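Local structure of 4-dehydrase (Streptomyces venezuelae, 2PO3) at residues G91-P96 against A141-H146; G189-F194 against V210-A215; A117-D122 against P349-L354. The protein probably acts as a pyridoxal phosphate-dependent aminotransferase in desosamine biosynthesis, and binds an external aldimine joining its TDP-sugar product to the cofactor. One frame throughout, in Å; residues are numbered along the deposited sequence.

Contact 1. Residues G91-P96 against A141-H146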
loop_
_atom_site.group_PDB
_atom_site.type_symbol
_atom_site.label_atom_id
_atom_site.label_comp_id
_atom_site.label_asym_id
_atom_site.label_seq_id
_atom_site.Cartn_x
_atom_site.Cartn_y
_atom_site.Cartn_z
ATOM N N GLY A 91 -9.385 -7.261 -20.012
ATOM C CA GLY A 91 -9.943 -8.596 -20.050
ATOM C C GLY A 91 -9.273 -9.696 -19.257
ATOM O O GLY A 91 -9.214 -9.652 -18.028
ATOM N N GLU A 92 -8.801 -10.684 -20.006
ATOM C CA GLU A 92 -8.201 -11.864 -19.446
ATOM C C GLU A 92 -6.716 -11.908 -19.405
ATOM O O GLU A 92 -6.042 -11.446 -20.336
ATOM C CB GLU A 92 -8.676 -13.078 -20.292
ATOM C CG GLU A 92 -10.188 -13.331 -20.135
ATOM C CD GLU A 92 -10.727 -14.425 -21.016
ATOM O OE1 GLU A 92 -10.038 -15.169 -21.691
ATOM O OE2 GLU A 92 -12.032 -14.464 -20.970
ATOM N N VAL A 93 -6.265 -12.525 -18.311
ATOM C CA VAL A 93 -4.847 -12.729 -18.066
ATOM C C VAL A 93 -4.563 -14.184 -17.719
ATOM O O VAL A 93 -5.062 -14.760 -16.749
ATOM C CB VAL A 93 -4.221 -11.766 -17.070
ATOM C CG1 VAL A 93 -2.726 -12.094 -16.937
ATOM C CG2 VAL A 93 -4.439 -10.321 -17.526
ATOM N N ILE A 94 -3.760 -14.786 -18.558
ATOM C CA ILE A 94 -3.452 -16.156 -18.339
ATOM C C ILE A 94 -2.332 -16.306 -17.331
ATOM O O ILE A 94 -1.288 -15.680 -17.458
ATOM C CB ILE A 94 -3.079 -16.801 -19.661
ATOM C CG1 ILE A 94 -4.328 -16.893 -20.549
ATOM C CG2 ILE A 94 -2.453 -18.186 -19.389
ATOM C CD1 ILE A 94 -4.055 -17.352 -21.996
ATOM N N MET A 95 -2.573 -17.175 -16.362
ATOM C CA MET A 95 -1.617 -17.419 -15.304
ATOM C C MET A 95 -1.779 -18.789 -14.614
ATOM O O MET A 95 -2.831 -19.455 -14.665
ATOM C CB MET A 95 -1.807 -16.281 -14.256
ATOM C CG MET A 95 -3.179 -16.336 -13.546
ATOM S SD MET A 95 -3.469 -15.087 -12.225
ATOM C CE MET A 95 -3.409 -13.566 -13.175
ATOM N N PRO A 96 -0.741 -19.234 -13.898
ATOM C CA PRO A 96 -0.922 -20.503 -13.218
ATOM C C PRO A 96 -1.927 -20.378 -12.048
ATOM O O PRO A 96 -2.265 -19.308 -11.518
ATOM C CB PRO A 96 0.464 -20.919 -12.687
ATOM C CG PRO A 96 1.280 -19.632 -12.615
ATOM C CD PRO A 96 0.567 -18.619 -13.508
ATOM N N ALA A 141 -2.760 -10.719 -21.831
ATOM C CA ALA A 141 -1.435 -11.122 -21.388
ATOM C C ALA A 141 -1.377 -12.447 -20.649
ATOM O O ALA A 141 -2.381 -13.075 -20.288
ATOM C CB ALA A 141 -0.854 -10.042 -20.469
ATOM N N VAL A 142 -0.113 -12.791 -20.440
ATOM C CA VAL A 142 0.368 -13.947 -19.743
ATOM C C VAL A 142 1.246 -13.500 -18.560
ATOM O O VAL A 142 2.212 -12.735 -18.678
ATOM C CB VAL A 142 1.209 -14.854 -20.663
ATOM C CG1 VAL A 142 1.698 -16.142 -19.981
ATOM C CG2 VAL A 142 0.469 -15.208 -21.936
ATOM N N VAL A 143 0.913 -14.017 -17.392
ATOM C CA VAL A 143 1.678 -13.729 -16.196
ATOM C C VAL A 143 2.120 -15.063 -15.598
ATOM O O VAL A 143 1.298 -15.810 -15.045
ATOM C CB VAL A 143 0.905 -12.902 -15.144
ATOM C CG1 VAL A 143 1.751 -12.656 -13.902
ATOM C CG2 VAL A 143 0.550 -11.523 -15.666
ATOM N N GLY A 144 3.414 -15.364 -15.714
ATOM C CA GLY A 144 3.972 -16.594 -15.150
ATOM C C GLY A 144 4.436 -16.320 -13.714
ATOM O O GLY A 144 4.545 -15.157 -13.292
ATOM N N VAL A 145 4.670 -17.378 -12.940
ATOM C CA VAL A 145 5.138 -17.245 -11.557
ATOM C C VAL A 145 6.440 -18.025 -11.385
ATOM O O VAL A 145 6.468 -19.222 -11.658
ATOM C CB VAL A 145 4.118 -17.666 -10.479
ATOM C CG1 VAL A 145 4.666 -17.439 -9.072
ATOM C CG2 VAL A 145 2.794 -16.902 -10.612
ATOM N N HIS A 146 7.527 -17.386 -10.937
ATOM C CA HIS A 146 8.749 -18.165 -10.747
ATOM C C HIS A 146 8.514 -18.822 -9.406
ATOM O O HIS A 146 8.827 -18.227 -8.363
ATOM C CB HIS A 146 9.996 -17.263 -10.634
ATOM C CG HIS A 146 10.144 -16.396 -11.839
ATOM N ND1 HIS A 146 9.969 -16.912 -13.110
ATOM C CD2 HIS A 146 10.479 -15.090 -11.952
ATOM C CE1 HIS A 146 10.182 -15.909 -13.956
ATOM N NE2 HIS A 146 10.490 -14.802 -13.301
#

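Contact 2. Residues G189-F194 against V210-A215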
loop_
_atom_site.group_PDB
_atom_site.type_symbol
_atom_site.label_atom_id
_atom_site.label_comp_id
_atom_site.label_asym_id
_atom_site.label_seq_id
_atom_site.Cartn_x
_atom_site.Cartn_y
_atom_site.Cartn_z
ATOM N N GLY A 189 10.881 -11.138 -18.243
ATOM C CA GLY A 189 9.594 -10.792 -18.845
ATOM C C GLY A 189 9.673 -9.397 -19.394
ATOM O O GLY A 189 10.746 -8.790 -19.367
ATOM N N ASP A 190 8.532 -8.922 -19.867
ATOM C CA ASP A 190 8.421 -7.578 -20.375
ATOM C C ASP A 190 8.691 -6.665 -19.168
ATOM O O ASP A 190 9.191 -5.534 -19.303
ATOM C CB ASP A 190 6.971 -7.344 -20.890
ATOM C CG ASP A 190 6.760 -8.024 -22.229
ATOM O OD1 ASP A 190 7.684 -8.452 -22.876
ATOM O OD2 ASP A 190 5.511 -8.097 -22.633
ATOM N N ALA A 191 8.318 -7.209 -17.982
ATOM C CA ALA A 191 8.453 -6.593 -16.665
ATOM C C ALA A 191 8.120 -7.614 -15.608
ATOM O O ALA A 191 7.279 -8.493 -15.841
ATOM C CB ALA A 191 7.527 -5.388 -16.488
ATOM N N GLU A 192 8.775 -7.476 -14.441
ATOM C CA GLU A 192 8.549 -8.385 -13.325
ATOM C C GLU A 192 8.307 -7.660 -11.995
ATOM O O GLU A 192 8.722 -6.495 -11.820
ATOM C CB GLU A 192 9.603 -9.511 -13.225
ATOM C CG GLU A 192 9.981 -10.127 -14.603
ATOM C CD GLU A 192 10.992 -11.232 -14.455
ATOM O OE1 GLU A 192 11.084 -11.875 -13.434
ATOM O OE2 GLU A 192 11.780 -11.403 -15.490
ATOM N N VAL A 193 7.621 -8.365 -11.066
ATOM C CA VAL A 193 7.313 -7.801 -9.758
ATOM C C VAL A 193 7.964 -8.573 -8.640
ATOM O O VAL A 193 7.765 -9.784 -8.562
ATOM C CB VAL A 193 5.813 -7.647 -9.475
ATOM C CG1 VAL A 193 5.550 -6.751 -8.267
ATOM C CG2 VAL A 193 5.135 -6.971 -10.661
ATOM N N PHE A 194 8.734 -7.875 -7.783
ATOM C CA PHE A 194 9.380 -8.518 -6.649
ATOM C C PHE A 194 8.592 -8.178 -5.393
ATOM O O PHE A 194 7.830 -7.239 -5.377
ATOM C CB PHE A 194 10.787 -7.973 -6.384
ATOM C CG PHE A 194 11.795 -8.485 -7.362
ATOM C CD1 PHE A 194 12.642 -7.613 -8.055
ATOM C CD2 PHE A 194 11.895 -9.859 -7.579
ATOM C CE1 PHE A 194 13.592 -8.106 -8.953
ATOM C CE2 PHE A 194 12.819 -10.368 -8.492
ATOM C CZ PHE A 194 13.666 -9.485 -9.162
ATOM N N VAL A 210 8.568 -3.124 -9.089
ATOM C CA VAL A 210 8.248 -3.498 -10.448
ATOM C C VAL A 210 9.511 -3.153 -11.205
ATOM O O VAL A 210 9.940 -1.993 -11.162
ATOM C CB VAL A 210 7.071 -2.702 -10.982
ATOM C CG1 VAL A 210 6.636 -3.248 -12.340
ATOM C CG2 VAL A 210 5.924 -2.815 -9.987
ATOM N N VAL A 211 10.103 -4.164 -11.836
ATOM C CA VAL A 211 11.331 -3.977 -12.591
ATOM C C VAL A 211 11.147 -4.225 -14.090
ATOM O O VAL A 211 10.451 -5.143 -14.521
ATOM C CB VAL A 211 12.514 -4.783 -12.060
ATOM C CG1 VAL A 211 12.857 -4.388 -10.632
ATOM C CG2 VAL A 211 12.241 -6.284 -12.204
ATOM N N THR A 212 11.803 -3.390 -14.885
ATOM C CA THR A 212 11.714 -3.502 -16.321
ATOM C C THR A 212 12.825 -2.765 -17.033
ATOM O O THR A 212 13.428 -1.825 -16.485
ATOM C CB THR A 212 10.366 -2.925 -16.799
ATOM O OG1 THR A 212 10.200 -3.195 -18.185
ATOM C CG2 THR A 212 10.303 -1.415 -16.525
ATOM N N ASP A 213 13.071 -3.168 -18.281
ATOM C CA ASP A 213 14.094 -2.510 -19.070
ATOM C C ASP A 213 13.461 -1.372 -19.887
ATOM O O ASP A 213 14.136 -0.464 -20.386
ATOM C CB ASP A 213 14.873 -3.526 -19.931
ATOM C CG ASP A 213 16.260 -3.826 -19.430
ATOM O OD1 ASP A 213 16.885 -3.113 -18.639
ATOM O OD2 ASP A 213 16.732 -4.925 -19.963
ATOM N N ASP A 214 12.124 -1.437 -19.977
ATOM C CA ASP A 214 11.270 -0.492 -20.688
ATOM C C ASP A 214 11.042 0.811 -19.935
ATOM O O ASP A 214 10.195 0.901 -19.049
ATOM C CB ASP A 214 9.915 -1.157 -20.929
ATOM C CG ASP A 214 9.089 -0.361 -21.874
ATOM O OD1 ASP A 214 9.287 0.807 -22.110
ATOM O OD2 ASP A 214 8.111 -1.046 -22.376
ATOM N N ALA A 215 11.801 1.835 -20.310
ATOM C CA ALA A 215 11.738 3.145 -19.668
ATOM C C ALA A 215 10.392 3.833 -19.729
ATOM O O ALA A 215 9.971 4.538 -18.819
ATOM C CB ALA A 215 12.795 4.047 -20.268
HETATM O O HOH W 1 12.521 -5.733 -19.582
#

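Contact 3. Residues A117-D122 against P349-L354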
loop_
_atom_site.group_PDB
_atom_site.type_symbol
_atom_site.label_atom_id
_atom_site.label_comp_id
_atom_site.label_asym_id
_atom_site.label_seq_id
_atom_site.Cartn_x
_atom_site.Cartn_y
_atom_site.Cartn_z
ATOM N N ALA A 117 -4.120 -21.808 -16.264
ATOM C CA ALA A 117 -3.541 -22.864 -17.103
ATOM C C ALA A 117 -2.611 -23.747 -16.239
ATOM O O ALA A 117 -1.991 -23.260 -15.289
ATOM C CB ALA A 117 -2.917 -22.344 -18.396
ATOM N N ASP A 118 -2.515 -25.043 -16.549
ATOM C CA ASP A 118 -1.708 -26.022 -15.811
ATOM C C ASP A 118 -0.193 -25.805 -15.831
ATOM O O ASP A 118 0.319 -25.090 -16.714
ATOM C CB ASP A 118 -2.104 -27.493 -16.146
ATOM C CG ASP A 118 -2.112 -28.376 -14.927
ATOM O OD1 ASP A 118 -1.793 -27.974 -13.805
ATOM O OD2 ASP A 118 -2.477 -29.610 -15.203
ATOM N N ILE A 119 0.497 -26.452 -14.847
ATOM C CA ILE A 119 1.954 -26.387 -14.713
ATOM C C ILE A 119 2.631 -27.549 -15.420
ATOM O O ILE A 119 2.008 -28.539 -15.771
ATOM C CB ILE A 119 2.414 -26.473 -13.259
ATOM C CG1 ILE A 119 1.805 -27.713 -12.576
ATOM C CG2 ILE A 119 2.087 -25.177 -12.494
ATOM C CD1 ILE A 119 2.420 -28.092 -11.207
ATOM N N ASP A 120 3.929 -27.434 -15.604
ATOM C CA ASP A 120 4.678 -28.521 -16.165
ATOM C C ASP A 120 5.005 -29.284 -14.876
ATOM O O ASP A 120 5.681 -28.764 -13.991
ATOM C CB ASP A 120 5.986 -28.038 -16.797
ATOM C CG ASP A 120 6.931 -29.161 -17.157
ATOM O OD1 ASP A 120 6.881 -30.272 -16.685
ATOM O OD2 ASP A 120 7.805 -28.837 -18.074
ATOM N N PRO A 121 4.502 -30.501 -14.741
ATOM C CA PRO A 121 4.748 -31.259 -13.538
ATOM C C PRO A 121 6.241 -31.363 -13.144
ATOM O O PRO A 121 6.622 -31.572 -11.990
ATOM C CB PRO A 121 4.138 -32.642 -13.803
ATOM C CG PRO A 121 3.955 -32.772 -15.322
ATOM C CD PRO A 121 3.962 -31.345 -15.851
ATOM N N ASP A 122 7.131 -31.231 -14.105
ATOM C CA ASP A 122 8.551 -31.353 -13.827
ATOM C C ASP A 122 9.194 -30.119 -13.277
ATOM O O ASP A 122 10.321 -30.164 -12.786
ATOM C CB ASP A 122 9.344 -31.862 -15.051
ATOM C CG ASP A 122 8.957 -33.249 -15.526
ATOM O OD1 ASP A 122 8.482 -34.105 -14.789
ATOM O OD2 ASP A 122 9.171 -33.444 -16.808
ATOM N N PRO A 349 -4.830 -30.925 -13.664
ATOM C CA PRO A 349 -4.485 -32.096 -12.880
ATOM C C PRO A 349 -3.106 -32.065 -12.222
ATOM O O PRO A 349 -2.908 -32.632 -11.135
ATOM C CB PRO A 349 -4.574 -33.271 -13.881
ATOM C CG PRO A 349 -4.295 -32.672 -15.250
ATOM C CD PRO A 349 -4.805 -31.241 -15.135
ATOM N N HIS A 350 -2.143 -31.420 -12.902
ATOM C CA HIS A 350 -0.785 -31.325 -12.373
ATOM C C HIS A 350 -0.756 -30.396 -11.162
ATOM O O HIS A 350 -0.139 -30.705 -10.152
ATOM C CB HIS A 350 0.207 -30.901 -13.478
ATOM C CG HIS A 350 0.228 -31.939 -14.560
ATOM N ND1 HIS A 350 0.568 -33.263 -14.273
ATOM C CD2 HIS A 350 -0.065 -31.842 -15.889
ATOM C CE1 HIS A 350 0.499 -33.929 -15.418
ATOM N NE2 HIS A 350 0.126 -33.111 -16.401
ATOM N N THR A 351 -1.466 -29.286 -11.281
ATOM C CA THR A 351 -1.596 -28.323 -10.240
ATOM C C THR A 351 -2.263 -28.991 -9.056
ATOM O O THR A 351 -1.828 -28.950 -7.910
ATOM C CB THR A 351 -2.518 -27.208 -10.739
ATOM O OG1 THR A 351 -1.807 -26.481 -11.727
ATOM C CG2 THR A 351 -3.004 -26.304 -9.592
ATOM N N GLU A 352 -3.363 -29.636 -9.322
ATOM C CA GLU A 352 -4.011 -30.236 -8.175
ATOM C C GLU A 352 -3.203 -31.296 -7.475
ATOM O O GLU A 352 -3.267 -31.477 -6.274
ATOM C CB GLU A 352 -5.388 -30.782 -8.568
ATOM C CG GLU A 352 -6.169 -29.729 -9.361
ATOM C CD GLU A 352 -7.620 -30.053 -9.547
ATOM O OE1 GLU A 352 -8.471 -29.215 -9.711
ATOM O OE2 GLU A 352 -7.894 -31.326 -9.461
ATOM N N ARG A 353 -2.422 -32.023 -8.231
ATOM C CA ARG A 353 -1.646 -33.059 -7.607
ATOM C C ARG A 353 -0.496 -32.518 -6.770
ATOM O O ARG A 353 -0.173 -33.030 -5.690
ATOM C CB ARG A 353 -1.192 -34.027 -8.694
ATOM C CG ARG A 353 -0.404 -35.225 -8.229
ATOM C CD ARG A 353 0.293 -35.888 -9.420
ATOM N NE ARG A 353 1.408 -36.779 -9.061
ATOM C CZ ARG A 353 2.618 -36.357 -8.703
ATOM N NH1 ARG A 353 2.929 -35.053 -8.627
ATOM N NH2 ARG A 353 3.539 -37.273 -8.409
ATOM N N LEU A 354 0.144 -31.479 -7.264
ATOM C CA LEU A 354 1.271 -30.904 -6.536
ATOM C C LEU A 354 0.772 -30.185 -5.308
ATOM O O LEU A 354 1.319 -30.274 -4.209
ATOM C CB LEU A 354 1.987 -29.889 -7.454
ATOM C CG LEU A 354 3.282 -29.236 -6.938
ATOM C CD1 LEU A 354 4.254 -30.309 -6.467
ATOM C CD2 LEU A 354 3.939 -28.489 -8.084
HETATM O O HOH W 2 -1.403 -23.976 -12.583
#

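Contact 1. Residues G91-P96 against A141-H146
Val93 presses its CG1 methyl into the shallow dip between Ala141 and Val143, reaching Val143 CG2 at 3.6 Å and Ala141 CB at 4.5 Å. CG1 lies anti to the backbone N (chi1 -179°), which sets it on the side where the methyl of Val143 rises. Beneath the side chains, strands 92-96 and 141-145 run parallel. Ile94 bonds through both its N and its O: its N gives a hydrogen bond to Ala141 O at 2.8 Å, and its O takes one from Val143 N, also at 2.8 Å, with an N-H...O angle of 172°. Ile94 and Val142 turn to the sheet face opposite that of Val93 and Ala141. The ladder then meets Pro96, which has no N-H to give. Its CD rests 3.3 Å from Val143 O instead, beside Met95 CB, which is 3.2 Å from the same oxygen. Farther along, the pyrrolidine ring forms a second bump: Pro96 CG meets Val145 CG2 at 3.7 Å. An alanine in place of Pro96 would probably open a gap beside Val145 CG2 and leave that methyl less firmly placed. The side chain of Val145 lies about 4 Å from the bound cofactor-sugar adduct, at the C-terminal end of these parallel strands. The pair sits in the central sheet of the aminotransferase fold, between strands 113-117 and 167-171; Met95 packs against helix 102-109, and Val145 touches Thr103 of that helix and Asp171 of strand 167-171.

Contact 2. Residues G189-F194 against V210-A215
Thr212 ties off the strand pair with a side-chain hydroxyl that works in both directions: OG1 donates to Asp190 O at 2.8 Å and accepts from Asp214 N at 3.2 Å. The second bond makes an ST turn at the point where strand 208-212 gives way to the helix that Asp214 N-caps. OG1 stands anti to the backbone N (chi1 -172°), which carries it across to the Asp190 carbonyl. The pairing belongs to the mixed sheet characteristic of fold type I PLP enzymes, in which 208-212 is the strand that runs against its neighbours; the axes of strands 191-194 and 210-212 make an angle of 150°, roughly antiparallel. Glu192 and Val211 form a hydrogen-bonded pair, Glu192 N to Val211 O at 2.9 Å and Val211 N to Glu192 O at 2.7 Å, with an N-H...O angle of 169° for the latter. Val193 and Val210 follow as a non-hydrogen-bonded pair, whose CG2 methyls meet loosely. On the face of Glu192 and Val211, the Phe194 ring crosses the valine obliquely, its CE1 4.0 Å from Val211 CG2, and both side chains lean on Val61 and Ala65 of helix 52-65. Val193 faces the other way, onto helix 76-87. The Glu192 carboxylate turns from the partner strand: OE2 receives Leu188 N and Gly189 N. At the Thr212 end, one water accepts from Asp213 N at 2.9 Å and reaches Asp190 O through a weak bond of 3.3 Å.

Contact 3. Residues A117-D122 against P349-L354
The first turn of helix 349-355 docks on the loop that follows strand 113-117, and the carboxylate of Asp118 is the anchor, facing the backbone N-H groups that begin the helix. Asp118 OD1 is gripped twice by Thr351: by OG1 at 2.6 Å, nearly in line with the C-O bond, and by the backbone N at 2.9 Å through the syn lone pair. OD2 appears to take His350 N, although its modelled place is doubtful. These N-H groups and the helix end would probably stabilise the negative charge. A water adds a bridge, donating to Ala117 O at 2.9 Å and to Thr351 OG1 at 2.7 Å. Pro121 lies over one face of the His350 imidazole, its CG 3.7 Å from the ring centroid and 16° off the normal, a CH-pi contact. Deeper in, Ile119 swings CG1 between its backbone N and carbonyl carbon (chi1 53°), letting CD1 press on Leu354 CD2 at 3.5 Å, tighter than usual for two methyls. The contact thus joins a helix from late in the chain to strand 113-117, outermost in the sheet within this chain; Thr351 also touches Ser97 and Ile119 touches Met98, in the loop between strand 92-96 and helix 102-109.

In the fold
Contacts 1 and 2 belong to one seven-stranded sheet, their centres about 15 Å apart, with strand 167-171 between them. They meet directly: His146 NE2 of contact 1 and Glu192 OE1 of contact 2 are 3.0 Å apart, a probable hydrogen bond. Contact 3 lies about 15 Å from contact 1, centre to centre, and joins it through Met95 O and Ala117 N, 3.1 Å apart, a probable hydrogen bond. Contacts 2 and 3 do not touch; their centres are about 26 Å apart. Along the chain contact 1 closes before contact 2 opens, whereas contact 3 brackets contact 2 and interleaves with contact 1. Contact 3 thereby ties a late helix to the loop leaving the edge of the sheet whose strand 139-145 comes close to the bound adduct.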